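Local coordinates for angiopoietin-related protein 3 (Homo sapiens, PDB 6EUA) that raises plasma triglycerides by inhibiting lipoprotein lipase and, through the fibrinogen-like domain modelled here, mediates adhesion of endothelial cells, at residues T15-R19 against G20-S24; E67-K70 against Y71-R75. All blocks are in the same frame, centred on the assembly; numbering follows the deposited sequence.

Contact 1: residues T15-R19 against G20-S24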
loop_
_atom_site.group_PDB
_atom_site.type_symbol
_atom_site.label_atom_id
_atom_site.label_comp_id
_atom_site.label_asym_id
_atom_site.label_seq_id
_atom_site.Cartn_x
_atom_site.Cartn_y
_atom_site.Cartn_z
ATOM N N THR A 15 -1.630 15.112 14.242
ATOM C CA THR A 15 -2.743 14.787 15.121
ATOM C C THR A 15 -3.161 13.323 14.958
ATOM O O THR A 15 -3.679 12.705 15.889
ATOM C CB THR A 15 -3.914 15.714 14.842
ATOM O OG1 THR A 15 -4.730 15.162 13.819
ATOM C CG2 THR A 15 -3.424 17.081 14.357
ATOM N N ILE A 16 -2.960 12.749 13.772
ATOM C CA ILE A 16 -3.151 11.310 13.626
ATOM C C ILE A 16 -2.193 10.560 14.544
ATOM O O ILE A 16 -2.597 9.641 15.266
ATOM C CB ILE A 16 -2.987 10.898 12.149
ATOM C CG1 ILE A 16 -4.252 11.257 11.382
ATOM C CG2 ILE A 16 -2.680 9.408 12.028
ATOM C CD1 ILE A 16 -4.130 11.126 9.918
ATOM N N TYR A 17 -0.910 10.946 14.535
ATOM C CA TYR A 17 0.062 10.330 15.430
ATOM C C TYR A 17 -0.336 10.521 16.886
ATOM O O TYR A 17 -0.419 9.553 17.648
ATOM C CB TYR A 17 1.457 10.896 15.157
ATOM C CG TYR A 17 2.552 10.255 15.972
ATOM C CD1 TYR A 17 2.864 10.739 17.234
ATOM C CD2 TYR A 17 3.290 9.173 15.479
ATOM C CE1 TYR A 17 3.862 10.171 17.985
ATOM C CE2 TYR A 17 4.300 8.593 16.237
ATOM C CZ TYR A 17 4.581 9.107 17.488
ATOM O OH TYR A 17 5.574 8.549 18.256
ATOM N N ASN A 18 -0.620 11.761 17.289
ATOM C CA ASN A 18 -0.947 12.004 18.695
ATOM C C ASN A 18 -2.193 11.256 19.150
ATOM O O ASN A 18 -2.339 11.004 20.348
ATOM C CB ASN A 18 -1.105 13.509 18.971
ATOM C CG ASN A 18 0.153 14.284 18.650
ATOM O OD1 ASN A 18 1.237 13.707 18.551
ATOM N ND2 ASN A 18 0.024 15.597 18.506
ATOM N N ARG A 19 -3.072 10.868 18.232
ATOM C CA ARG A 19 -4.238 10.066 18.569
ATOM C C ARG A 19 -3.954 8.564 18.588
ATOM O O ARG A 19 -4.898 7.772 18.682
ATOM C CB ARG A 19 -5.372 10.357 17.590
ATOM C CG ARG A 19 -6.018 11.704 17.791
ATOM C CD ARG A 19 -7.369 11.771 17.116
ATOM N NE ARG A 19 -7.801 13.153 16.944
ATOM C CZ ARG A 19 -8.890 13.517 16.274
ATOM N NH1 ARG A 19 -9.657 12.591 15.711
ATOM N NH2 ARG A 19 -9.207 14.804 16.165
ATOM N N GLY A 20 -2.691 8.147 18.471
ATOM C CA GLY A 20 -2.334 6.757 18.680
ATOM C C GLY A 20 -1.994 5.953 17.443
ATOM O O GLY A 20 -1.683 4.767 17.574
ATOM N N GLU A 21 -2.042 6.534 16.251
ATOM C CA GLU A 21 -1.581 5.844 15.043
ATOM C C GLU A 21 -0.109 6.185 14.844
ATOM O O GLU A 21 0.231 7.250 14.308
ATOM C CB GLU A 21 -2.411 6.243 13.830
ATOM C CG GLU A 21 -3.897 6.200 14.106
ATOM C CD GLU A 21 -4.597 5.110 13.336
ATOM O OE1 GLU A 21 -3.944 4.094 13.001
ATOM O OE2 GLU A 21 -5.801 5.285 13.057
ATOM N N HIS A 22 0.772 5.278 15.270
ATOM C CA HIS A 22 2.205 5.529 15.224
ATOM C C HIS A 22 2.887 4.828 14.064
ATOM O O HIS A 22 4.111 4.913 13.938
ATOM C CB HIS A 22 2.853 5.136 16.548
ATOM C CG HIS A 22 2.481 6.040 17.681
ATOM N ND1 HIS A 22 2.967 5.880 18.960
ATOM C CD2 HIS A 22 1.672 7.125 17.720
ATOM C CE1 HIS A 22 2.463 6.819 19.742
ATOM N NE2 HIS A 22 1.677 7.590 19.012
ATOM N N THR A 23 2.126 4.189 13.188
ATOM C CA THR A 23 2.676 3.507 12.026
ATOM C C THR A 23 2.433 4.331 10.766
ATOM O O THR A 23 1.398 4.992 10.631
ATOM C CB THR A 23 2.034 2.129 11.863
ATOM O OG1 THR A 23 0.612 2.266 11.966
ATOM C CG2 THR A 23 2.519 1.178 12.964
ATOM N N SER A 24 3.384 4.257 9.832
ATOM C CA SER A 24 3.264 4.934 8.547
ATOM C C SER A 24 2.220 4.255 7.668
ATOM O O SER A 24 2.008 3.039 7.745
ATOM C CB SER A 24 4.597 4.930 7.799
ATOM O OG SER A 24 5.565 5.779 8.384
HETATM O O HOH W 1 0.487 9.685 20.952
#

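Contact 2: residues E67-K70 against Y71-R75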
loop_
_atom_site.group_PDB
_atom_site.type_symbol
_atom_site.label_atom_id
_atom_site.label_comp_id
_atom_site.label_asym_id
_atom_site.label_seq_id
_atom_site.Cartn_x
_atom_site.Cartn_y
_atom_site.Cartn_z
ATOM N N GLU A 67 -2.936 22.469 -13.543
ATOM C CA GLU A 67 -4.093 21.976 -12.802
ATOM C C GLU A 67 -3.731 20.735 -11.994
ATOM O O GLU A 67 -4.066 20.633 -10.808
ATOM C CB GLU A 67 -5.259 21.683 -13.746
ATOM C CG GLU A 67 -5.900 22.927 -14.364
ATOM C CD GLU A 67 -6.523 23.862 -13.334
ATOM O OE1 GLU A 67 -5.994 24.984 -13.133
ATOM O OE2 GLU A 67 -7.551 23.475 -12.737
ATOM N N ASN A 68 -3.004 19.803 -12.611
ATOM C CA ASN A 68 -2.631 18.583 -11.911
ATOM C C ASN A 68 -1.616 18.838 -10.802
ATOM O O ASN A 68 -1.693 18.189 -9.742
ATOM C CB ASN A 68 -2.136 17.559 -12.928
ATOM C CG ASN A 68 -3.294 16.861 -13.633
ATOM O OD1 ASN A 68 -4.427 16.881 -13.147
ATOM N ND2 ASN A 68 -3.028 16.290 -14.801
ATOM N N TYR A 69 -0.674 19.775 -10.994
ATOM C CA TYR A 69 0.191 20.118 -9.868
ATOM C C TYR A 69 -0.601 20.802 -8.757
ATOM O O TYR A 69 -0.238 20.680 -7.575
ATOM C CB TYR A 69 1.376 20.977 -10.327
ATOM C CG TYR A 69 2.624 20.149 -10.610
ATOM C CD1 TYR A 69 2.989 19.840 -11.921
ATOM C CD2 TYR A 69 3.417 19.652 -9.571
ATOM C CE1 TYR A 69 4.105 19.066 -12.196
ATOM C CE2 TYR A 69 4.553 18.877 -9.838
ATOM C CZ TYR A 69 4.888 18.587 -11.156
ATOM O OH TYR A 69 6.008 17.826 -11.441
ATOM N N LYS A 70 -1.714 21.454 -9.098
ATOM C CA LYS A 70 -2.538 22.073 -8.068
ATOM C C LYS A 70 -3.372 21.040 -7.294
ATOM O O LYS A 70 -3.488 21.133 -6.070
ATOM C CB LYS A 70 -3.428 23.143 -8.698
ATOM C CG LYS A 70 -4.548 23.652 -7.818
ATOM C CD LYS A 70 -5.542 24.452 -8.652
ATOM C CE LYS A 70 -5.220 25.927 -8.643
ATOM N NZ LYS A 70 -5.801 26.607 -7.444
ATOM N N TYR A 71 -3.944 20.042 -7.971
ATOM C CA TYR A 71 -4.880 19.129 -7.320
ATOM C C TYR A 71 -4.302 17.754 -6.981
ATOM O O TYR A 71 -4.925 17.023 -6.203
ATOM C CB TYR A 71 -6.133 18.954 -8.189
ATOM C CG TYR A 71 -6.914 20.239 -8.359
ATOM C CD1 TYR A 71 -7.494 20.875 -7.268
ATOM C CD2 TYR A 71 -7.039 20.840 -9.606
ATOM C CE1 TYR A 71 -8.207 22.063 -7.418
ATOM C CE2 TYR A 71 -7.751 22.023 -9.769
ATOM C CZ TYR A 71 -8.332 22.629 -8.672
ATOM O OH TYR A 71 -9.031 23.803 -8.834
ATOM N N GLY A 72 -3.141 17.397 -7.508
ATOM C CA GLY A 72 -2.493 16.140 -7.187
ATOM C C GLY A 72 -2.420 15.214 -8.391
ATOM O O GLY A 72 -3.268 15.252 -9.288
ATOM N N PHE A 73 -1.387 14.367 -8.411
ATOM C CA PHE A 73 -1.316 13.273 -9.379
ATOM C C PHE A 73 -0.420 12.169 -8.837
ATOM O O PHE A 73 0.405 12.398 -7.950
ATOM C CB PHE A 73 -0.788 13.726 -10.747
ATOM C CG PHE A 73 0.593 14.327 -10.695
ATOM C CD1 PHE A 73 1.735 13.521 -10.731
ATOM C CD2 PHE A 73 0.746 15.707 -10.591
ATOM C CE1 PHE A 73 3.010 14.093 -10.683
ATOM C CE2 PHE A 73 2.009 16.286 -10.542
ATOM C CZ PHE A 73 3.143 15.478 -10.584
ATOM N N GLY A 74 -0.561 10.984 -9.424
ATOM C CA GLY A 74 0.237 9.827 -9.079
ATOM C C GLY A 74 -0.535 8.795 -8.280
ATOM O O GLY A 74 -1.764 8.671 -8.377
ATOM N N ARG A 75 0.216 8.025 -7.483
ATOM C CA ARG A 75 -0.350 7.006 -6.604
ATOM C C ARG A 75 0.175 7.216 -5.194
ATOM O O ARG A 75 1.392 7.347 -4.993
ATOM C CB ARG A 75 -0.001 5.582 -7.064
ATOM C CG ARG A 75 0.467 5.461 -8.494
ATOM C CD ARG A 75 0.659 4.005 -8.896
ATOM N NE ARG A 75 -0.557 3.444 -9.483
ATOM C CZ ARG A 75 -0.957 3.655 -10.736
ATOM N NH1 ARG A 75 -0.241 4.426 -11.545
ATOM N NH2 ARG A 75 -2.079 3.098 -11.176
HETATM O O HOH W 2 -5.081 16.675 -10.348
#

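Contact 1: residues T15-R19 against G20-S24
The Tyr-17 and His-22 rings lie face on face in an offset stack, centroids 3.8 Å apart and planes 13° from parallel; His-22 CD2 sits over the middle of the tyrosine ring and Tyr-17 CZ over the middle of the imidazole. At the imidazole edge, in its plane, are Tyr-17 O and water 1, while Asn-18 OD1 lies in plane at the edge of the tyrosine ring. The stack flanks a Schellman motif that ends helix 13-18 of the fibrinogen-like domain. Two bonds define the motif: Gly-20 N donates to Tyr-17 O (2.8 Å), approaching from above the carbonyl plane, and Glu-21 N makes a weak bond to Ile-16 O (3.3 Å). Gly-20 has a positive phi of 107°, where a side chain would collide with Arg-19 O. Ile-16 CG2 meets Glu-21 CB at 3.7 Å, the apolar contact that often accompanies this motif. With CG anti to the backbone N (chi1 -176°), the Tyr-17 ring swings to the carbonyl side and reaches the returning loop, where Tyr-17 CA also makes a C-H...O contact with Glu-21 O (3.3 Å). Replacing Tyr-17 by an alanine would take away the ring that covers one imidazole face, and His-22 would probably be freer to turn. Beyond the turn, Glu-21 OE1 accepts from His-38 N of the second subunit, and Lys-86 NZ of that subunit bonds to Gly-20 O. Water 1 donates to Asn-18 O at 3.2 Å and is hydrogen-bonded to His-22 NE2 at 3.1 Å.

Contact 2: residues E67-K70 against Y71-R75
Glu-67 O is gripped by two backbone N-H groups at the glycine-ended C-terminus of helix 66-71 in the fibrinogen-like domain: Tyr-71 N at 2.9 Å and Lys-70 N in a weaker bond. One residue on, Gly-72 N donates to Asn-68 O at 2.8 Å. Gly-72 then leaves helical geometry with positive phi, where a side chain would press on Tyr-71 O. The Tyr-71 side chain runs alongside those of Glu-67 and Lys-70, pointing the same way. Lys-70 CD lies over the Tyr-71 face, toward its rim, in a CH-pi contact 3.7 Å from the centroid, and NZ goes on to Tyr-125 OH. Glu-67 OE2 instead comes in the ring plane to the edge, 3.3 Å from Tyr-71 CE2. Phe-73 CG stands between the backbone N and carbonyl carbon (chi1 59°), which turns its ring back toward Tyr-69; its edge points into the Tyr-69 face in a T-shaped pair, planes at 84°, with Phe-73 CE2 over the centre. Phe-73 CD2 also nears Asn-68 O (3.6 Å). Asn-68 OD1 accepts from water 2 and its ND2 donates to Glu-64. Tyr-69 OH bonds to Phe-62 O, while Trp-81 meets the rings of Tyr-69 and Phe-73. The turn thus leads from helix 66-71 into strand 73-74, which pairs antiparallel with strand 80-81; backbone bonds of Tyr-69 with Leu-84 and Lys-70 with Glu-85 tie it to helix 84-91, whose Lys-86 NZ hydrogen-bonds to Tyr-71 O.

How the contacts relate
Within one chain contacts 1 and 2 do not touch: their centres lie about 26 Å apart and their nearest atoms about 13 Å, contact 1 coming first in the sequence. Both are helix ends with a positive-phi glycine, but 15-24 lies at the surface and 67-75 is partly buried. The trimer brings them together. His-22 of contact 1 packs on Gly-72 of the second subunit; at the interface seen from the other side, Tyr-71 of contact 2 packs on His-22 of the third subunit. Lys-86 serves both, bonding to Tyr-71 O in its own chain and to Gly-20 O of a neighbouring one. Asp-42 likewise holds Ser-24 OG of its own chain, while Arg-75 forms a salt bridge with Asp-42 of the third subunit.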